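PDB 1VR9: CBS domain protein/ACT domain protein from Thermotoga maritima, which is of unknown function but pairs two CBS domains with an ACT domain and may bind or transport magnesium. Local coordinates for residues Y42-F56 with E103-L115. Sequence-based numbering, arbitrary orientation.
Sequences YQTNECIVKDREGHF and EPYLPVVDEEMRL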
ATOM      1  N   TYR A  42      -9.755   3.111  -7.612  1.00 25.12           N
ATOM      2  CA  TYR A  42      -9.012   4.112  -6.859  1.00 25.72           C
ATOM      3  C   TYR A  42      -8.218   5.048  -7.763  1.00 26.67           C
ATOM      4  O   TYR A  42      -7.475   5.900  -7.263  1.00 27.80           O
ATOM      5  CB  TYR A  42      -8.098   3.440  -5.829  1.00 27.06           C
ATOM      6  CG  TYR A  42      -8.855   2.984  -4.618  1.00 25.93           C
ATOM      7  CD1 TYR A  42      -9.080   3.865  -3.571  1.00 29.09           C
ATOM      8  CD2 TYR A  42      -9.399   1.708  -4.542  1.00 27.10           C
ATOM      9  CE1 TYR A  42      -9.806   3.491  -2.474  1.00 29.42           C
ATOM     10  CE2 TYR A  42     -10.142   1.308  -3.422  1.00 27.99           C
ATOM     11  CZ  TYR A  42     -10.316   2.217  -2.380  1.00 27.40           C
ATOM     12  OH  TYR A  42     -11.019   1.887  -1.248  1.00 29.20           O
ATOM     13  N   GLN A  43      -8.405   4.907  -9.077  1.00 26.30           N
ATOM     14  CA  GLN A  43      -7.777   5.753 -10.083  1.00 26.86           C
ATOM     15  C   GLN A  43      -6.282   5.855  -9.822  1.00 26.26           C
ATOM     16  O   GLN A  43      -5.715   6.965  -9.735  1.00 26.47           O
ATOM     17  CB  GLN A  43      -8.427   7.137 -10.100  1.00 27.00           C
ATOM     18  CG  GLN A  43      -9.948   7.086 -10.272  1.00 27.91           C
ATOM     19  CD  GLN A  43     -10.573   8.425 -10.533  1.00 30.21           C
ATOM     20  OE1 GLN A  43     -11.353   8.922  -9.716  1.00 36.77           O
ATOM     21  NE2 GLN A  43     -10.248   9.029 -11.679  1.00 32.97           N
ATOM     22  N   THR A  44      -5.643   4.690  -9.706  1.00 24.99           N
ATOM     23  CA  THR A  44      -4.275   4.602  -9.262  1.00 25.44           C
ATOM     24  C   THR A  44      -3.509   3.451  -9.980  1.00 25.38           C
ATOM     25  O   THR A  44      -4.083   2.763 -10.822  1.00 24.65           O
ATOM     26  CB  THR A  44      -4.250   4.466  -7.741  1.00 25.74           C
ATOM     27  OG1 THR A  44      -2.908   4.635  -7.250  1.00 29.96           O
ATOM     28  CG2 THR A  44      -4.797   3.085  -7.310  1.00 25.26           C
ATOM     29  N   ASN A  45      -2.214   3.318  -9.697  1.00 24.46           N
ATOM     30  CA  ASN A  45      -1.351   2.327 -10.346  1.00 25.35           C
ATOM     31  C   ASN A  45      -0.599   1.450  -9.314  1.00 25.08           C
ATOM     32  O   ASN A  45       0.459   0.887  -9.628  1.00 24.98           O
ATOM     33  CB  ASN A  45      -0.343   2.985 -11.271  1.00 26.05           C
ATOM     34  CG  ASN A  45       0.512   4.012 -10.566  1.00 27.35           C
ATOM     35  OD1 ASN A  45       0.368   4.240  -9.362  1.00 30.69           O
ATOM     36  ND2 ASN A  45       1.403   4.656 -11.325  1.00 31.29           N
ATOM     37  N   GLU A  46      -1.146   1.386  -8.109  1.00 25.77           N
ATOM     38  CA  GLU A  46      -0.621   0.543  -7.017  1.00 25.65           C
ATOM     39  C   GLU A  46      -1.784  -0.218  -6.372  1.00 25.13           C
ATOM     40  O   GLU A  46      -2.889   0.318  -6.242  1.00 25.02           O
ATOM     41  CB  GLU A  46       0.014   1.426  -5.941  1.00 26.04           C
ATOM     42  CG  GLU A  46       0.511   0.640  -4.717  1.00 26.78           C
ATOM     43  CD  GLU A  46       0.820   1.504  -3.505  1.00 27.22           C
ATOM     44  OE1 GLU A  46       0.645   2.709  -3.605  1.00 25.22           O
ATOM     45  OE2 GLU A  46       1.284   0.969  -2.480  1.00 28.38           O
ATOM     46  N   CYS A  47      -1.524  -1.463  -5.932  1.00 24.94           N
ATOM     47  CA  CYS A  47      -2.465  -2.241  -5.154  1.00 25.72           C
ATOM     48  C   CYS A  47      -1.665  -2.858  -4.020  1.00 25.44           C
ATOM     49  O   CYS A  47      -0.597  -3.419  -4.277  1.00 25.68           O
ATOM     50  CB  CYS A  47      -3.067  -3.346  -6.013  0.50 25.33           C
ATOM     51  SG  CYS A  47      -4.591  -3.986  -5.350  0.50 24.12           S
ATOM     52  N   ILE A  48      -2.150  -2.729  -2.798  1.00 24.79           N
ATOM     53  CA  ILE A  48      -1.497  -3.357  -1.643  1.00 25.11           C
ATOM     54  C   ILE A  48      -1.972  -4.815  -1.562  1.00 25.00           C
ATOM     55  O   ILE A  48      -3.153  -5.104  -1.781  1.00 25.57           O
ATOM     56  CB  ILE A  48      -1.781  -2.562  -0.326  1.00 24.62           C
ATOM     57  CG1 ILE A  48      -1.071  -1.191  -0.394  1.00 26.79           C
ATOM     58  CG2 ILE A  48      -1.346  -3.336   0.895  1.00 26.05           C
ATOM     59  CD1 ILE A  48      -1.353  -0.253   0.781  1.00 26.81           C
ATOM     60  N   VAL A  49      -1.080  -5.725  -1.220  1.00 24.35           N
ATOM     61  CA  VAL A  49      -1.442  -7.150  -1.195  1.00 24.22           C
ATOM     62  C   VAL A  49      -1.309  -7.741   0.206  1.00 24.81           C
ATOM     63  O   VAL A  49      -0.339  -7.477   0.914  1.00 24.70           O
ATOM     64  CB  VAL A  49      -0.544  -7.964  -2.177  1.00 25.08           C
ATOM     65  CG1 VAL A  49      -0.931  -9.414  -2.163  1.00 25.38           C
ATOM     66  CG2 VAL A  49      -0.609  -7.408  -3.614  1.00 26.98           C
ATOM     67  N   LYS A  50      -2.283  -8.557   0.598  1.00 24.27           N
ATOM     68  CA  LYS A  50      -2.171  -9.305   1.852  1.00 24.42           C
ATOM     69  C   LYS A  50      -2.315 -10.801   1.570  1.00 24.71           C
ATOM     70  O   LYS A  50      -2.750 -11.212   0.496  1.00 25.21           O
ATOM     71  CB  LYS A  50      -3.176  -8.808   2.889  1.00 24.80           C
ATOM     72  CG  LYS A  50      -4.588  -9.080   2.537  1.00 25.40           C
ATOM     73  CD  LYS A  50      -5.560  -8.519   3.537  1.00 25.94           C
ATOM     74  CE  LYS A  50      -6.957  -8.643   2.990  1.00 29.63           C
ATOM     75  NZ  LYS A  50      -8.022  -8.283   3.967  1.00 31.13           N
ATOM     76  N   ASP A  51      -1.932 -11.622   2.533  1.00 24.11           N
ATOM     77  CA  ASP A  51      -2.095 -13.054   2.391  1.00 23.95           C
ATOM     78  C   ASP A  51      -3.428 -13.457   3.031  1.00 23.68           C
ATOM     79  O   ASP A  51      -4.195 -12.588   3.430  1.00 23.28           O
ATOM     80  CB  ASP A  51      -0.900 -13.774   2.997  1.00 25.02           C
ATOM     81  CG  ASP A  51      -0.841 -13.675   4.506  1.00 27.09           C
ATOM     82  OD1 ASP A  51      -1.853 -13.318   5.154  1.00 26.66           O
ATOM     83  OD2 ASP A  51       0.235 -14.002   5.059  1.00 31.91           O
ATOM     84  N   ARG A  52      -3.704 -14.753   3.128  1.00 23.63           N
ATOM     85  CA  ARG A  52      -5.033 -15.203   3.613  1.00 24.02           C
ATOM     86  C   ARG A  52      -5.275 -14.978   5.099  1.00 24.37           C
ATOM     87  O   ARG A  52      -6.433 -15.026   5.546  1.00 26.01           O
ATOM     88  CB  ARG A  52      -5.288 -16.680   3.240  1.00 23.64           C
ATOM     89  CG  ARG A  52      -5.360 -16.821   1.730  0.50 24.99           C
ATOM     90  CD  ARG A  52      -5.787 -18.164   1.238  0.50 25.52           C
ATOM     91  NE  ARG A  52      -4.855 -19.216   1.625  0.50 27.17           N
ATOM     92  CZ  ARG A  52      -4.725 -20.378   0.993  0.50 28.00           C
ATOM     93  NH1 ARG A  52      -5.471 -20.661  -0.071  0.50 30.31           N
ATOM     94  NH2 ARG A  52      -3.850 -21.266   1.436  0.50 26.12           N
ATOM     95  N   GLU A  53      -4.202 -14.819   5.865  1.00 24.70           N
ATOM     96  CA  GLU A  53      -4.266 -14.476   7.298  1.00 24.67           C
ATOM     97  C   GLU A  53      -4.270 -12.958   7.566  1.00 25.28           C
ATOM     98  O   GLU A  53      -4.326 -12.529   8.720  1.00 25.91           O
ATOM     99  CB  GLU A  53      -3.087 -15.108   8.024  1.00 25.46           C
ATOM    100  CG  GLU A  53      -3.164 -16.601   8.058  1.00 25.37           C
ATOM    101  CD  GLU A  53      -4.343 -17.077   8.867  1.00 27.61           C
ATOM    102  OE1 GLU A  53      -4.381 -16.754  10.074  1.00 28.86           O
ATOM    103  OE2 GLU A  53      -5.220 -17.773   8.310  1.00 31.26           O
ATOM    104  N   GLY A  54      -4.174 -12.153   6.518  1.00 24.74           N
ATOM    105  CA  GLY A  54      -4.257 -10.699   6.658  1.00 24.92           C
ATOM    106  C   GLY A  54      -2.912 -10.016   6.812  1.00 25.47           C
ATOM    107  O   GLY A  54      -2.870  -8.791   7.038  1.00 26.24           O
ATOM    108  N   HIS A  55      -1.826 -10.776   6.658  1.00 25.24           N
ATOM    109  CA  HIS A  55      -0.470 -10.229   6.748  1.00 25.96           C
ATOM    110  C   HIS A  55      -0.124  -9.463   5.492  1.00 25.69           C
ATOM    111  O   HIS A  55      -0.562  -9.795   4.401  1.00 25.37           O
ATOM    112  CB  HIS A  55       0.607 -11.298   6.924  1.00 26.84           C
ATOM    113  CG  HIS A  55       0.523 -12.056   8.211  1.00 28.80           C
ATOM    114  ND1 HIS A  55       0.405 -13.427   8.269  1.00 33.02           N
ATOM    115  CD2 HIS A  55       0.575 -11.629   9.492  1.00 31.88           C
ATOM    116  CE1 HIS A  55       0.372 -13.811   9.532  1.00 32.69           C
ATOM    117  NE2 HIS A  55       0.467 -12.735  10.295  1.00 33.43           N
ATOM    118  N   PHE A  56       0.709  -8.454   5.656  1.00 26.25           N
ATOM    119  CA  PHE A  56       1.198  -7.687   4.513  1.00 26.07           C
ATOM    120  C   PHE A  56       2.220  -8.462   3.683  1.00 26.10           C
ATOM    121  O   PHE A  56       3.170  -9.033   4.243  1.00 27.08           O
ATOM    122  CB  PHE A  56       1.809  -6.384   5.000  1.00 25.94           C
ATOM    123  CG  PHE A  56       2.573  -5.662   3.944  1.00 24.11           C
ATOM    124  CD1 PHE A  56       1.922  -5.078   2.858  1.00 26.21           C
ATOM    125  CD2 PHE A  56       3.955  -5.556   4.037  1.00 26.44           C
ATOM    126  CE1 PHE A  56       2.633  -4.422   1.891  1.00 25.08           C
ATOM    127  CE2 PHE A  56       4.661  -4.883   3.071  1.00 24.50           C
ATOM    128  CZ  PHE A  56       4.020  -4.329   2.012  1.00 24.09           C
ATOM    129  N   GLU A 103       5.212   5.779  -3.657  1.00 24.77           N
ATOM    130  CA  GLU A 103       3.979   5.085  -3.972  1.00 25.15           C
ATOM    131  C   GLU A 103       2.852   5.928  -3.401  1.00 24.74           C
ATOM    132  O   GLU A 103       3.058   6.621  -2.407  1.00 25.93           O
ATOM    133  CB  GLU A 103       3.975   3.706  -3.304  1.00 25.82           C
ATOM    134  CG  GLU A 103       5.004   2.713  -3.813  1.00 28.50           C
ATOM    135  CD  GLU A 103       4.714   2.192  -5.200  1.00 35.15           C
ATOM    136  OE1 GLU A 103       3.531   2.137  -5.609  1.00 38.62           O
ATOM    137  OE2 GLU A 103       5.693   1.862  -5.915  1.00 38.65           O
ATOM    138  N   PRO A 104       1.663   5.893  -4.014  1.00 24.18           N
ATOM    139  CA  PRO A 104       0.520   6.652  -3.468  1.00 24.08           C
ATOM    140  C   PRO A 104      -0.027   6.202  -2.125  1.00 24.24           C
ATOM    141  O   PRO A 104      -0.723   6.994  -1.475  1.00 24.52           O
ATOM    142  CB  PRO A 104      -0.554   6.475  -4.533  1.00 23.65           C
ATOM    143  CG  PRO A 104      -0.186   5.310  -5.289  1.00 24.91           C
ATOM    144  CD  PRO A 104       1.303   5.227  -5.278  1.00 24.54           C
ATOM    145  N   TYR A 105       0.222   4.944  -1.753  1.00 23.21           N
ATOM    146  CA  TYR A 105      -0.221   4.382  -0.497  1.00 23.41           C
ATOM    147  C   TYR A 105       0.877   3.581   0.184  1.00 23.26           C
ATOM    148  O   TYR A 105       1.481   2.677  -0.424  1.00 23.59           O
ATOM    149  CB  TYR A 105      -1.449   3.492  -0.697  1.00 24.38           C
ATOM    150  CG  TYR A 105      -2.612   4.192  -1.319  1.00 24.67           C
ATOM    151  CD1 TYR A 105      -3.550   4.833  -0.532  1.00 25.02           C
ATOM    152  CD2 TYR A 105      -2.811   4.179  -2.698  1.00 25.98           C
ATOM    153  CE1 TYR A 105      -4.653   5.472  -1.094  1.00 28.00           C
ATOM    154  CE2 TYR A 105      -3.902   4.819  -3.267  1.00 27.80           C
ATOM    155  CZ  TYR A 105      -4.821   5.451  -2.466  1.00 26.78           C
ATOM    156  OH  TYR A 105      -5.911   6.087  -3.050  1.00 30.19           O
ATOM    157  N   LEU A 106       1.160   3.951   1.428  1.00 22.36           N
ATOM    158  CA  LEU A 106       2.159   3.299   2.265  1.00 22.33           C
ATOM    159  C   LEU A 106       1.455   2.307   3.228  1.00 22.33           C
ATOM    160  O   LEU A 106       0.595   2.698   4.044  1.00 21.54           O
ATOM    161  CB  LEU A 106       2.964   4.345   3.044  1.00 22.48           C
ATOM    162  CG  LEU A 106       3.896   3.851   4.143  1.00 22.31           C
ATOM    163  CD1 LEU A 106       4.996   2.973   3.597  1.00 24.16           C
ATOM    164  CD2 LEU A 106       4.500   5.021   4.884  1.00 22.07           C
ATOM    165  N   PRO A 107       1.760   1.009   3.092  1.00 22.12           N
ATOM    166  CA  PRO A 107       1.175   0.032   4.001  1.00 22.26           C
ATOM    167  C   PRO A 107       1.517   0.278   5.471  1.00 22.48           C
ATOM    168  O   PRO A 107       2.642   0.677   5.784  1.00 22.85           O
ATOM    169  CB  PRO A 107       1.773  -1.303   3.505  1.00 23.34           C
ATOM    170  CG  PRO A 107       2.077  -1.077   2.120  1.00 22.54           C
ATOM    171  CD  PRO A 107       2.571   0.344   2.060  1.00 22.26           C
ATOM    172  N   VAL A 108       0.525   0.081   6.337  1.00 22.52           N
ATOM    173  CA  VAL A 108       0.668   0.170   7.794  1.00 22.46           C
ATOM    174  C   VAL A 108       0.378  -1.184   8.415  1.00 22.64           C
ATOM    175  O   VAL A 108      -0.630  -1.816   8.105  1.00 22.67           O
ATOM    176  CB  VAL A 108      -0.283   1.245   8.394  1.00 21.96           C
ATOM    177  CG1 VAL A 108      -0.178   1.295   9.906  1.00 21.80           C
ATOM    178  CG2 VAL A 108       0.022   2.611   7.760  1.00 22.69           C
ATOM    179  N   VAL A 109       1.257  -1.620   9.299  1.00 23.53           N
ATOM    180  CA  VAL A 109       1.144  -2.958   9.878  1.00 23.48           C
ATOM    181  C   VAL A 109       1.241  -2.914  11.405  1.00 24.31           C
ATOM    182  O   VAL A 109       1.702  -1.924  11.988  1.00 23.95           O
ATOM    183  CB  VAL A 109       2.215  -3.935   9.302  1.00 23.35           C
ATOM    184  CG1 VAL A 109       2.094  -4.070   7.787  1.00 24.11           C
ATOM    185  CG2 VAL A 109       3.599  -3.489   9.685  1.00 23.53           C
ATOM    186  N   ASP A 110       0.793  -3.993  12.046  1.00 24.75           N
ATOM    187  CA  ASP A 110       0.967  -4.166  13.493  1.00 25.40           C
ATOM    188  C   ASP A 110       2.234  -4.975  13.742  1.00 26.00           C
ATOM    189  O   ASP A 110       2.992  -5.249  12.818  1.00 25.39           O
ATOM    190  CB  ASP A 110      -0.288  -4.788  14.150  1.00 25.82           C
ATOM    191  CG  ASP A 110      -0.504  -6.251  13.788  1.00 26.58           C
ATOM    192  OD1 ASP A 110       0.401  -6.897  13.223  1.00 29.21           O
ATOM    193  OD2 ASP A 110      -1.599  -6.781  14.106  1.00 29.98           O
ATOM    194  N   GLU A 111       2.461  -5.360  14.991  1.00 26.91           N
ATOM    195  CA  GLU A 111       3.699  -6.045  15.362  1.00 28.09           C
ATOM    196  C   GLU A 111       3.843  -7.471  14.824  1.00 28.33           C
ATOM    197  O   GLU A 111       4.951  -8.012  14.813  1.00 29.40           O
ATOM    198  CB  GLU A 111       3.853  -6.042  16.876  1.00 28.39           C
ATOM    199  CG  GLU A 111       4.044  -4.655  17.440  1.00 29.77           C
ATOM    200  CD  GLU A 111       4.273  -4.651  18.935  1.00 30.65           C
ATOM    201  OE1 GLU A 111       4.476  -5.737  19.530  1.00 35.78           O
ATOM    202  OE2 GLU A 111       4.256  -3.545  19.520  1.00 37.11           O
ATOM    203  N   GLU A 112       2.742  -8.082  14.396  1.00 28.48           N
ATOM    204  CA  GLU A 112       2.794  -9.383  13.731  1.00 28.03           C
ATOM    205  C   GLU A 112       2.739  -9.276  12.212  1.00 27.66           C
ATOM    206  O   GLU A 112       2.466 -10.258  11.541  1.00 27.59           O
ATOM    207  CB  GLU A 112       1.661 -10.289  14.231  1.00 29.00           C
ATOM    208  CG  GLU A 112       1.865 -10.783  15.635  1.00 30.65           C
ATOM    209  CD  GLU A 112       1.699  -9.691  16.664  1.00 33.60           C
ATOM    210  OE1 GLU A 112       0.705  -8.939  16.567  1.00 37.09           O
ATOM    211  OE2 GLU A 112       2.556  -9.588  17.566  1.00 37.29           O
HETATM  212  N   MSE A 113       3.015  -8.084  11.667  1.00 26.46           N
HETATM  213  CA  MSE A 113       2.932  -7.830  10.234  1.00 26.54           C
HETATM  214  C   MSE A 113       1.533  -7.949   9.612  1.00 26.03           C
HETATM  215  O   MSE A 113       1.427  -8.098   8.399  1.00 27.12           O
HETATM  216  CB  MSE A 113       3.933  -8.688   9.436  1.00 26.11           C
HETATM  217  CG  MSE A 113       5.420  -8.471   9.777  1.00 27.55           C
HETATM  218 SE   MSE A 113       6.097  -6.611  10.019  0.50 26.80          SE
HETATM  219  CE  MSE A 113       6.099  -6.638  11.977  0.50 26.87           C
ATOM    220  N   ARG A 114       0.476  -7.845  10.417  1.00 26.10           N
ATOM    221  CA  ARG A 114      -0.882  -7.816   9.874  1.00 26.22           C
ATOM    222  C   ARG A 114      -1.149  -6.430   9.301  1.00 25.50           C
ATOM    223  O   ARG A 114      -0.849  -5.431   9.941  1.00 23.85           O
ATOM    224  CB  ARG A 114      -1.923  -8.166  10.932  1.00 27.88           C
ATOM    225  CG  ARG A 114      -1.704  -9.529  11.592  1.00 29.88           C
ATOM    226  CD  ARG A 114      -2.705 -10.610  11.098  1.00 32.17           C
ATOM    227  NE  ARG A 114      -2.240 -11.987  11.292  1.00 33.60           N
ATOM    228  CZ  ARG A 114      -2.160 -12.616  12.466  1.00 33.66           C
ATOM    229  NH1 ARG A 114      -2.514 -12.004  13.591  1.00 36.09           N
ATOM    230  NH2 ARG A 114      -1.720 -13.868  12.522  1.00 36.13           N
ATOM    231  N   LEU A 115      -1.717  -6.387   8.104  1.00 25.40           N
ATOM    232  CA  LEU A 115      -2.099  -5.139   7.469  1.00 24.48           C
ATOM    233  C   LEU A 115      -3.235  -4.447   8.232  1.00 24.34           C
ATOM    234  O   LEU A 115      -4.298  -5.035   8.452  1.00 24.58           O
ATOM    235  CB  LEU A 115      -2.541  -5.406   6.025  1.00 24.66           C
ATOM    236  CG  LEU A 115      -2.763  -4.199   5.125  1.00 24.86           C
ATOM    237  CD1 LEU A 115      -1.487  -3.364   5.014  1.00 24.40           C
ATOM    238  CD2 LEU A 115      -3.185  -4.677   3.756  1.00 25.33           C
TER
HETATM  239  O   HOH W   1      -5.534   7.581  -5.420  1.00 28.40           O
HETATM  240  O   HOH W   2       2.916   3.311  -8.133  1.00 34.53           O
HETATM  241  O   HOH W   3      -5.267  -7.515   7.644  1.00 25.42           O
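Ile48 and Phe56 from one CBS motif close on Pro107, Val109 and Leu115 from the other, making the tight centre where the two sheets of a CBS pair (Bateman module) face each other. Strands 46-50 and 105-109 run nearly parallel, 14° apart and 8.4 Å between axes. Pro107 lies over one face of the Phe56 ring, a CH-pi contact with Pro107 CB 4.0 Å from the centroid of that ring; Phe56 reaches it because CG stands anti to the backbone N (chi1 169°). Ile48 splits its branches, CD1 meeting Pro107 CG while Ile48 CG2 lies 3.7 Å from Leu115 CD2. At one end the extended Glu46 runs past Pro104, and its OE1 accepts Tyr105 N at 2.9 Å on the syn side. At the other, just past the two type I turns, His55 and Arg114 form a single beta bridge: Phe56 N donates to Met113 O (2.9 Å), Leu115 N to Gly54 O (2.9 Å). Beyond it the packing gives way to a polar, more solvent-exposed side. The His55 ring and the Arg114 guanidinium lie 26° apart, His55 NE2 3.0 Å from Arg114 NE, while His55 ND1 donates in the ring plane to the syn lone pair of Asp51 OD2. With an alanine in place of His55, Asp51 OD2 would probably lose this donor and Arg114 the ring it lies against, freeing it to swing. Water bridges Gly54 O to Leu115 O here. At the opposite end Glu46 takes the Tyr105 N-H, and Tyr105 O, 2.7 Å from Glu46 OE2, with the nearby Glu103 carboxylate, makes a protonated Glu46 likely.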